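Aerolysin-like protein (Bombina maxima, PDB 6LH8) belongs to the aerolysin-like pore-forming proteins and probably assembles into, or regulates, membrane pores in a toad system linked to endolysosome modulation. Local coordinates at residues Val5-Asp10 with Thr122-Glu127; Ile48-Thr53 with Tyr139-Gln144; Glu65-Pro70 with Pro80-Tyr85. One frame throughout, in Å; residues are numbered along the deposited sequence.

Interactions 1 and 2 belong to one long antiparallel sheet, and interaction 3 is a separate two-stranded hairpin resting against it. Their centres lie about 12 Å apart, a compact group reaching from near the middle of the elongated chain toward one end. The sequence order is 5-10, 48-53, 65-70, 80-85, 122-127, 139-144, so the pairings of interactions 1 and 2 interlock, while interaction 3 forms locally between 48-53 and 122-127. Strands 110-130 and 133-154 are neighbours and carry the sheet from interaction 1 to interaction 2. L68 of the hairpin touches both, while P70 and F83 pack on interaction 2, as in an aerolysin-like fold, where a hairpin probably packs on the long sheet before pore formation.

Interaction 1 (Val5-Asp10 with Thr122-Glu127); sequences VTVLWD and TSAPVE
The outermost strand 4-28 of the five-stranded sheet is joined to strand 110-130 by an antiparallel pairing in which T6 faces E127 and V7 faces V126. T6 and E127 form a hydrogen-bonded pair: T6 N donates to E127 O at 3.0 Å, and E127 N returns the bond to T6 O at 2.9 Å. Just past the end of the regular strand, L8 N reaches P125 O at 2.9 Å in a nearly straight bond of 172°. Here the edge strand leaves the regular pattern, because L8 is the centre of an inverse gamma turn closed by a weak bond from W9 N to V7 O.

The two faces differ in character. On one, V5 CG1 meets V126 CG1 at 3.5 Å, while V7 CG2 approaches V126 CG2; V7 CG1 lies anti to the backbone N (chi1 -179°) and comes 4.0 Å from A124 CB. That same methyl sits 3.3 Å above the W9 ring plane, over its centre, so the indole is laid across V7. L8 instead works with P125 and E127, both of which its side chain crosses at about a right angle. L8 CD1 touches P125 CB at 3.9 Å and lies 3.7 Å from E127 OE2, setting a methyl against the carboxylate at an exposed position.

Beyond the turn the strand rejoins its partner, where S123 and I13 are linked through their backbones. Strand 110-130 is paired on its other side with strand 133-154 through A124 and Y139. V5 touches I66 and L68, and V7 touches L68, of strand 65-68.

Interaction 2 (Ile48-Thr53 with Tyr139-Gln144); sequences ITHNIT and YICQSQ
I140 O is gripped by two nitrogens of one residue, N51. The backbone N51 N donates to I140 O at 2.8 Å in the carbonyl plane, whereas N51 ND2 comes to I140 O from above that plane at 3.2 Å. Chi1 (-46°) sets CG beside the backbone N, and chi2 turns the amide so that ND2 also donates to Q142 OE1 at 3.1 Å. This second bond is more bent, and ND2 again stands above the plane of the acceptor's carbonyl; the two amide planes are 73° apart. Bending of the Q142 chain at chi2 accompanies the approach of OE1 to N51 and to the methyl T49 CG2. S90 OG holds the far end of the asparagine through OD1.

The face carrying H50, I52, Y139 and C141 has its own polar link. H50 ND1 and Y139 OH are 2.6 Å apart, a short hydrogen bond in which either may donate. The side chains run side by side in the same direction and the rings meet rim to rim, with planes only 22° apart, rather than stacking. NE2, on the other side of the imidazole, bonds to E93, fixing the ring at two points; this would probably polarise it. Nearby, I48 CG2 packs on C141 SG at 3.6 Å, and I52 CD1 lies 4.1 Å from Y139 CB.

Backbone bonds between T49 and Q142 and between N51 and I140 make this an antiparallel ladder of strands 41-53 and 133-154. Strand 90-100 flanks the first and strand 110-130 the second, while P70, L68 and F83 cover the H50 and Y139 face.

Interaction 3 (Glu65-Pro70 with Pro80-Tyr85); sequences EIQLEP and PITFTY
Q67 runs alongside T82, the two side chains pointing the same way. From its base, Q67 CB lies 4.0 Å from I81 O. The chain then places CG anti to the carbonyl carbon (chi1 -76°), where it comes 3.3 Å from T82 OG1. Extended further, CD passes the same hydroxyl, OE1 makes at most a weak, long contact with it, and NE2 ends 4.2 Å from P80 CB. On this outer face a water also bridges E65 OE2 and T84 OG1.

Strands 65-68 and 81-84 are the arms of an antiparallel beta hairpin with a long connection. I66 and F83 form a hydrogen-bonded pair, with two backbone hydrogen bonds, I66 N to F83 O at 2.8 Å among them, and L68 is likewise paired with I81. The inner face is apolar. L68 CG occupies the crowded position between N and carbonyl carbon (chi1 61°) and meets the F83 ring at its edge, 4.0 Å from CE2, while I81 CG2 lies over a face of that ring, toward the rim. P70 CG packs on I81 CG1 at 3.8 Å. Beneath them, F83 packs on H50 and I52 of strand 41-53, and L68 on I52, V5, V7 and Y139.

Interaction 1 (Val5-Asp10 with Thr122-Glu127)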
loop_
_atom_site.group_PDB
_atom_site.type_symbol
_atom_site.label_atom_id
_atom_site.label_comp_id
_atom_site.label_asym_id
_atom_site.label_seq_id
_atom_site.Cartn_x
_atom_site.Cartn_y
_atom_site.Cartn_z
ATOM N N VAL A 5 -3.286 20.285 11.302
ATOM C CA VAL A 5 -2.373 19.247 10.826
ATOM C C VAL A 5 -1.666 19.724 9.563
ATOM O O VAL A 5 -2.314 20.229 8.642
ATOM C CB VAL A 5 -3.115 17.927 10.542
ATOM C CG1 VAL A 5 -2.135 16.876 10.039
ATOM C CG2 VAL A 5 -3.839 17.435 11.774
ATOM N N THR A 6 -0.341 19.556 9.514
ATOM C CA THR A 6 0.430 19.799 8.293
ATOM C C THR A 6 1.484 18.711 8.161
ATOM O O THR A 6 2.344 18.587 9.034
ATOM C CB THR A 6 1.111 21.170 8.325
ATOM O OG1 THR A 6 0.119 22.204 8.368
ATOM C CG2 THR A 6 1.998 21.355 7.092
ATOM N N VAL A 7 1.427 17.924 7.088
ATOM C CA VAL A 7 2.428 16.881 6.864
ATOM C C VAL A 7 3.603 17.502 6.122
ATOM O O VAL A 7 3.406 18.231 5.141
ATOM C CB VAL A 7 1.843 15.696 6.077
ATOM C CG1 VAL A 7 2.912 14.616 5.892
ATOM C CG2 VAL A 7 0.642 15.119 6.794
ATOM N N LEU A 8 4.827 17.228 6.598
ATOM C CA LEU A 8 6.049 17.747 5.969
ATOM C C LEU A 8 6.545 16.733 4.939
ATOM O O LEU A 8 7.518 16.002 5.140
ATOM C CB LEU A 8 7.112 18.058 7.013
ATOM C CG LEU A 8 6.672 18.863 8.251
ATOM C CD1 LEU A 8 7.855 19.222 9.126
ATOM C CD2 LEU A 8 5.894 20.123 7.850
ATOM N N TRP A 9 5.864 16.729 3.790
ATOM C CA TRP A 9 6.162 15.749 2.754
ATOM C C TRP A 9 7.574 15.912 2.209
ATOM O O TRP A 9 8.181 14.928 1.760
ATOM C CB TRP A 9 5.146 15.870 1.622
ATOM C CG TRP A 9 3.739 15.504 1.987
ATOM C CD1 TRP A 9 2.641 16.320 1.940
ATOM C CD2 TRP A 9 3.269 14.221 2.429
ATOM N NE1 TRP A 9 1.517 15.622 2.338
ATOM C CE2 TRP A 9 1.876 14.334 2.638
ATOM C CE3 TRP A 9 3.890 12.994 2.680
ATOM C CZ2 TRP A 9 1.095 13.263 3.080
ATOM C CZ3 TRP A 9 3.108 11.927 3.113
ATOM C CH2 TRP A 9 1.727 12.072 3.306
ATOM N N ASP A 10 8.129 17.135 2.244
ATOM C CA ASP A 10 9.494 17.275 1.743
ATOM C C ASP A 10 10.516 16.621 2.660
ATOM O O ASP A 10 11.679 16.482 2.262
ATOM C CB ASP A 10 9.861 18.750 1.517
ATOM C CG ASP A 10 9.934 19.556 2.798
ATOM O OD1 ASP A 10 9.118 19.321 3.715
ATOM O OD2 ASP A 10 10.793 20.457 2.877
ATOM N N THR A 122 7.087 4.384 3.596
ATOM C CA THR A 122 7.564 5.757 3.681
ATOM C C THR A 122 7.029 6.365 4.968
ATOM O O THR A 122 6.047 5.887 5.536
ATOM C CB THR A 122 7.117 6.600 2.483
ATOM O OG1 THR A 122 5.679 6.569 2.377
ATOM C CG2 THR A 122 7.747 6.072 1.195
ATOM N N SER A 123 7.704 7.405 5.448
ATOM C CA SER A 123 7.289 8.046 6.690
ATOM C C SER A 123 7.596 9.536 6.591
ATOM O O SER A 123 8.490 9.942 5.846
ATOM C CB SER A 123 7.984 7.417 7.904
ATOM O OG SER A 123 9.399 7.423 7.760
ATOM N N ALA A 124 6.835 10.356 7.321
ATOM C CA ALA A 124 7.055 11.800 7.239
ATOM C C ALA A 124 6.649 12.460 8.551
ATOM O O ALA A 124 5.815 11.921 9.284
ATOM C CB ALA A 124 6.278 12.428 6.074
ATOM N N PRO A 125 7.243 13.610 8.882
ATOM C CA PRO A 125 6.804 14.352 10.071
ATOM C C PRO A 125 5.423 14.959 9.881
ATOM O O PRO A 125 5.022 15.334 8.781
ATOM C CB PRO A 125 7.864 15.456 10.222
ATOM C CG PRO A 125 8.988 15.093 9.261
ATOM C CD PRO A 125 8.331 14.304 8.170
ATOM N N VAL A 126 4.682 15.053 10.979
ATOM C CA VAL A 126 3.353 15.660 10.960
ATOM C C VAL A 126 3.318 16.702 12.064
ATOM O O VAL A 126 3.381 16.357 13.251
ATOM C CB VAL A 126 2.229 14.633 11.139
ATOM C CG1 VAL A 126 0.891 15.319 10.971
ATOM C CG2 VAL A 126 2.363 13.494 10.109
ATOM N N GLU A 127 3.228 17.974 11.687
ATOM C CA GLU A 127 3.135 19.025 12.686
ATOM C C GLU A 127 1.684 19.143 13.140
ATOM O O GLU A 127 0.773 19.289 12.319
ATOM C CB GLU A 127 3.699 20.343 12.135
ATOM C CG GLU A 127 5.224 20.276 12.003
ATOM C CD GLU A 127 5.871 21.583 11.582
ATOM O OE1 GLU A 127 5.165 22.448 11.028
ATOM O OE2 GLU A 127 7.093 21.734 11.804
#

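Interaction 2 (Ile48-Thr53 with Tyr139-Gln144)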
loop_
_atom_site.group_PDB
_atom_site.type_symbol
_atom_site.label_atom_id
_atom_site.label_comp_id
_atom_site.label_asym_id
_atom_site.label_seq_id
_atom_site.Cartn_x
_atom_site.Cartn_y
_atom_site.Cartn_z
ATOM N N ILE A 48 -3.077 -0.440 1.241
ATOM C CA ILE A 48 -2.215 0.628 1.722
ATOM C C ILE A 48 -2.576 0.836 3.184
ATOM O O ILE A 48 -3.755 0.976 3.518
ATOM C CB ILE A 48 -2.401 1.933 0.927
ATOM C CG1 ILE A 48 -2.073 1.726 -0.556
ATOM C CG2 ILE A 48 -1.570 3.047 1.550
ATOM C CD1 ILE A 48 -2.222 2.996 -1.411
ATOM N N THR A 49 -1.585 0.835 4.058
ATOM C CA THR A 49 -1.851 1.024 5.476
ATOM C C THR A 49 -1.275 2.360 5.920
ATOM O O THR A 49 -0.102 2.647 5.662
ATOM C CB THR A 49 -1.283 -0.123 6.302
ATOM O OG1 THR A 49 -1.971 -1.336 5.950
ATOM C CG2 THR A 49 -1.498 0.138 7.790
ATOM N N HIS A 50 -2.103 3.166 6.582
ATOM C CA HIS A 50 -1.717 4.489 7.064
ATOM C C HIS A 50 -1.654 4.487 8.583
ATOM O O HIS A 50 -2.616 4.093 9.241
ATOM C CB HIS A 50 -2.718 5.541 6.592
ATOM C CG HIS A 50 -2.936 5.542 5.110
ATOM N ND1 HIS A 50 -2.097 6.191 4.232
ATOM C CD2 HIS A 50 -3.904 4.966 4.357
ATOM C CE1 HIS A 50 -2.541 6.017 2.997
ATOM N NE2 HIS A 50 -3.641 5.286 3.049
ATOM N N ASN A 51 -0.547 4.975 9.140
ATOM C CA ASN A 51 -0.355 4.970 10.583
ATOM C C ASN A 51 0.095 6.337 11.063
ATOM O O ASN A 51 0.780 7.065 10.346
ATOM C CB ASN A 51 0.689 3.932 10.988
ATOM C CG ASN A 51 0.468 2.610 10.302
ATOM O OD1 ASN A 51 -0.179 1.737 10.861
ATOM N ND2 ASN A 51 0.981 2.466 9.057
ATOM N N ILE A 52 -0.280 6.675 12.296
ATOM C CA ILE A 52 0.226 7.871 12.958
ATOM C C ILE A 52 0.841 7.437 14.280
ATOM O O ILE A 52 0.303 6.563 14.965
ATOM C CB ILE A 52 -0.863 8.955 13.145
ATOM C CG1 ILE A 52 -0.225 10.315 13.420
ATOM C CG2 ILE A 52 -1.887 8.596 14.225
ATOM C CD1 ILE A 52 0.369 10.961 12.161
ATOM N N THR A 53 2.029 7.961 14.576
ATOM C CA THR A 53 2.772 7.605 15.782
ATOM C C THR A 53 3.150 8.892 16.498
ATOM O O THR A 53 3.446 9.894 15.849
ATOM C CB THR A 53 4.037 6.780 15.471
ATOM O OG1 THR A 53 4.911 7.500 14.592
ATOM C CG2 THR A 53 3.677 5.444 14.813
ATOM N N TYR A 139 4.039 10.098 10.492
ATOM C CA TYR A 139 3.109 9.360 9.646
ATOM C C TYR A 139 3.880 8.265 8.928
ATOM O O TYR A 139 5.011 8.486 8.494
ATOM C CB TYR A 139 2.444 10.305 8.629
ATOM C CG TYR A 139 1.820 9.594 7.445
ATOM C CD1 TYR A 139 0.568 8.979 7.557
ATOM C CD2 TYR A 139 2.478 9.532 6.215
ATOM C CE1 TYR A 139 -0.005 8.309 6.461
ATOM C CE2 TYR A 139 1.913 8.871 5.121
ATOM C CZ TYR A 139 0.673 8.266 5.252
ATOM O OH TYR A 139 0.107 7.615 4.164
ATOM N N ILE A 140 3.282 7.079 8.834
ATOM C CA ILE A 140 3.893 5.932 8.169
ATOM C C ILE A 140 2.897 5.376 7.162
ATOM O O ILE A 140 1.721 5.162 7.489
ATOM C CB ILE A 140 4.302 4.830 9.170
ATOM C CG1 ILE A 140 5.261 5.365 10.245
ATOM C CG2 ILE A 140 4.938 3.657 8.432
ATOM C CD1 ILE A 140 5.388 4.444 11.459
ATOM N N CYS A 141 3.371 5.151 5.935
ATOM C CA CYS A 141 2.586 4.583 4.848
ATOM C C CYS A 141 3.218 3.261 4.425
ATOM O O CYS A 141 4.380 3.229 4.029
ATOM C CB CYS A 141 2.540 5.533 3.644
ATOM S SG CYS A 141 1.450 4.902 2.345
ATOM N N GLN A 142 2.468 2.175 4.523
ATOM C CA GLN A 142 2.903 0.867 4.023
ATOM C C GLN A 142 2.049 0.572 2.804
ATOM O O GLN A 142 0.877 0.215 2.945
ATOM C CB GLN A 142 2.741 -0.215 5.079
ATOM C CG GLN A 142 3.759 -0.123 6.186
ATOM C CD GLN A 142 3.149 -0.173 7.564
ATOM O OE1 GLN A 142 1.924 -0.124 7.731
ATOM N NE2 GLN A 142 4.006 -0.264 8.577
ATOM N N SER A 143 2.628 0.726 1.612
ATOM C CA SER A 143 1.857 0.639 0.377
ATOM C C SER A 143 2.256 -0.559 -0.478
ATOM O O SER A 143 3.394 -1.040 -0.441
ATOM C CB SER A 143 1.978 1.923 -0.466
ATOM O OG SER A 143 3.328 2.320 -0.597
ATOM N N GLN A 144 1.283 -1.031 -1.256
ATOM C CA GLN A 144 1.465 -2.076 -2.252
ATOM C C GLN A 144 0.994 -1.543 -3.596
ATOM O O GLN A 144 -0.066 -0.913 -3.680
ATOM C CB GLN A 144 0.663 -3.337 -1.899
ATOM C CG GLN A 144 0.903 -3.907 -0.502
ATOM C CD GLN A 144 0.066 -5.142 -0.240
ATOM O OE1 GLN A 144 -1.037 -5.277 -0.769
ATOM N NE2 GLN A 144 0.587 -6.058 0.579
#

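Interaction 3 (Glu65-Pro70 with Pro80-Tyr85)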
loop_
_atom_site.group_PDB
_atom_site.type_symbol
_atom_site.label_atom_id
_atom_site.label_comp_id
_atom_site.label_asym_id
_atom_site.label_seq_id
_atom_site.Cartn_x
_atom_site.Cartn_y
_atom_site.Cartn_z
ATOM N N GLU A 65 -8.376 14.403 17.651
ATOM C CA GLU A 65 -8.573 13.907 16.297
ATOM C C GLU A 65 -7.545 14.539 15.370
ATOM O O GLU A 65 -7.262 15.737 15.462
ATOM C CB GLU A 65 -9.995 14.194 15.807
ATOM C CG GLU A 65 -11.046 13.308 16.481
ATOM C CD GLU A 65 -12.378 13.292 15.748
ATOM O OE1 GLU A 65 -12.558 14.100 14.814
ATOM O OE2 GLU A 65 -13.249 12.468 16.106
ATOM N N ILE A 66 -6.982 13.722 14.485
ATOM C CA ILE A 66 -5.890 14.124 13.605
ATOM C C ILE A 66 -6.281 13.698 12.200
ATOM O O ILE A 66 -6.220 12.509 11.862
ATOM C CB ILE A 66 -4.550 13.499 14.012
ATOM C CG1 ILE A 66 -4.184 13.897 15.446
ATOM C CG2 ILE A 66 -3.454 13.878 13.025
ATOM C CD1 ILE A 66 -3.222 12.922 16.125
ATOM N N GLN A 67 -6.693 14.664 11.382
ATOM C CA GLN A 67 -7.089 14.426 9.999
ATOM C C GLN A 67 -5.931 14.736 9.065
ATOM O O GLN A 67 -5.376 15.837 9.109
ATOM C CB GLN A 67 -8.291 15.291 9.610
ATOM C CG GLN A 67 -9.602 14.819 10.164
ATOM C CD GLN A 67 -10.788 15.465 9.470
ATOM O OE1 GLN A 67 -11.940 15.184 9.797
ATOM N NE2 GLN A 67 -10.509 16.335 8.506
ATOM N N LEU A 68 -5.592 13.792 8.189
ATOM C CA LEU A 68 -4.599 14.093 7.170
ATOM C C LEU A 68 -4.977 13.424 5.862
ATOM O O LEU A 68 -5.789 12.496 5.816
ATOM C CB LEU A 68 -3.175 13.701 7.591
ATOM C CG LEU A 68 -2.738 12.277 7.920
ATOM C CD1 LEU A 68 -2.469 11.459 6.660
ATOM C CD2 LEU A 68 -1.464 12.359 8.760
ATOM N N GLU A 69 -4.375 13.936 4.790
ATOM C CA GLU A 69 -4.604 13.460 3.433
ATOM C C GLU A 69 -3.329 12.823 2.899
ATOM O O GLU A 69 -2.379 13.538 2.542
ATOM C CB GLU A 69 -5.045 14.618 2.538
ATOM C CG GLU A 69 -6.309 15.283 3.040
ATOM C CD GLU A 69 -6.763 16.396 2.137
ATOM O OE1 GLU A 69 -7.007 16.121 0.944
ATOM O OE2 GLU A 69 -6.864 17.544 2.621
ATOM N N PRO A 70 -3.250 11.498 2.852
ATOM C CA PRO A 70 -2.030 10.840 2.379
ATOM C C PRO A 70 -1.773 11.121 0.908
ATOM O O PRO A 70 -2.654 11.569 0.169
ATOM C CB PRO A 70 -2.318 9.351 2.598
ATOM C CG PRO A 70 -3.446 9.308 3.570
ATOM C CD PRO A 70 -4.261 10.532 3.311
ATOM N N PRO A 80 -10.043 12.764 3.616
ATOM C CA PRO A 80 -8.995 12.603 4.626
ATOM C C PRO A 80 -9.229 11.388 5.508
ATOM O O PRO A 80 -10.360 10.935 5.709
ATOM C CB PRO A 80 -9.083 13.900 5.442
ATOM C CG PRO A 80 -9.784 14.875 4.530
ATOM C CD PRO A 80 -10.747 14.051 3.751
ATOM N N ILE A 81 -8.131 10.866 6.035
ATOM C CA ILE A 81 -8.153 9.851 7.084
ATOM C C ILE A 81 -8.226 10.568 8.421
ATOM O O ILE A 81 -7.476 11.521 8.653
ATOM C CB ILE A 81 -6.891 8.970 7.020
ATOM C CG1 ILE A 81 -6.610 8.487 5.591
ATOM C CG2 ILE A 81 -6.980 7.814 8.035
ATOM C CD1 ILE A 81 -7.778 7.846 4.911
ATOM N N THR A 82 -9.095 10.100 9.318
ATOM C CA THR A 82 -9.194 10.650 10.666
ATOM C C THR A 82 -8.637 9.636 11.656
ATOM O O THR A 82 -9.229 8.575 11.869
ATOM C CB THR A 82 -10.634 11.005 11.018
ATOM O OG1 THR A 82 -11.137 11.931 10.050
ATOM C CG2 THR A 82 -10.702 11.648 12.405
ATOM N N PHE A 83 -7.492 9.954 12.245
ATOM C CA PHE A 83 -6.986 9.208 13.387
ATOM C C PHE A 83 -7.506 9.841 14.673
ATOM O O PHE A 83 -7.844 11.021 14.719
ATOM C CB PHE A 83 -5.456 9.196 13.405
ATOM C CG PHE A 83 -4.823 8.665 12.137
ATOM C CD1 PHE A 83 -4.754 7.306 11.901
ATOM C CD2 PHE A 83 -4.252 9.528 11.213
ATOM C CE1 PHE A 83 -4.150 6.811 10.744
ATOM C CE2 PHE A 83 -3.647 9.047 10.042
ATOM C CZ PHE A 83 -3.597 7.681 9.810
ATOM N N THR A 84 -7.568 9.042 15.730
ATOM C CA THR A 84 -7.875 9.546 17.066
ATOM C C THR A 84 -6.750 9.084 17.978
ATOM O O THR A 84 -6.549 7.879 18.148
ATOM C CB THR A 84 -9.237 9.047 17.561
ATOM O OG1 THR A 84 -10.261 9.575 16.719
ATOM C CG2 THR A 84 -9.503 9.510 18.996
ATOM N N TYR A 85 -5.978 10.030 18.516
ATOM C CA TYR A 85 -4.860 9.654 19.365
ATOM C C TYR A 85 -5.353 8.875 20.585
ATOM O O TYR A 85 -6.281 9.300 21.281
ATOM C CB TYR A 85 -4.068 10.893 19.796
ATOM C CG TYR A 85 -2.993 10.564 20.820
ATOM C CD1 TYR A 85 -2.079 9.532 20.582
ATOM C CD2 TYR A 85 -2.906 11.250 22.030
ATOM C CE1 TYR A 85 -1.121 9.202 21.514
ATOM C CE2 TYR A 85 -1.939 10.925 22.967
ATOM C CZ TYR A 85 -1.047 9.892 22.697
ATOM O OH TYR A 85 -0.078 9.530 23.606
HETATM O O HOH W 1 -12.598 10.298 17.986
#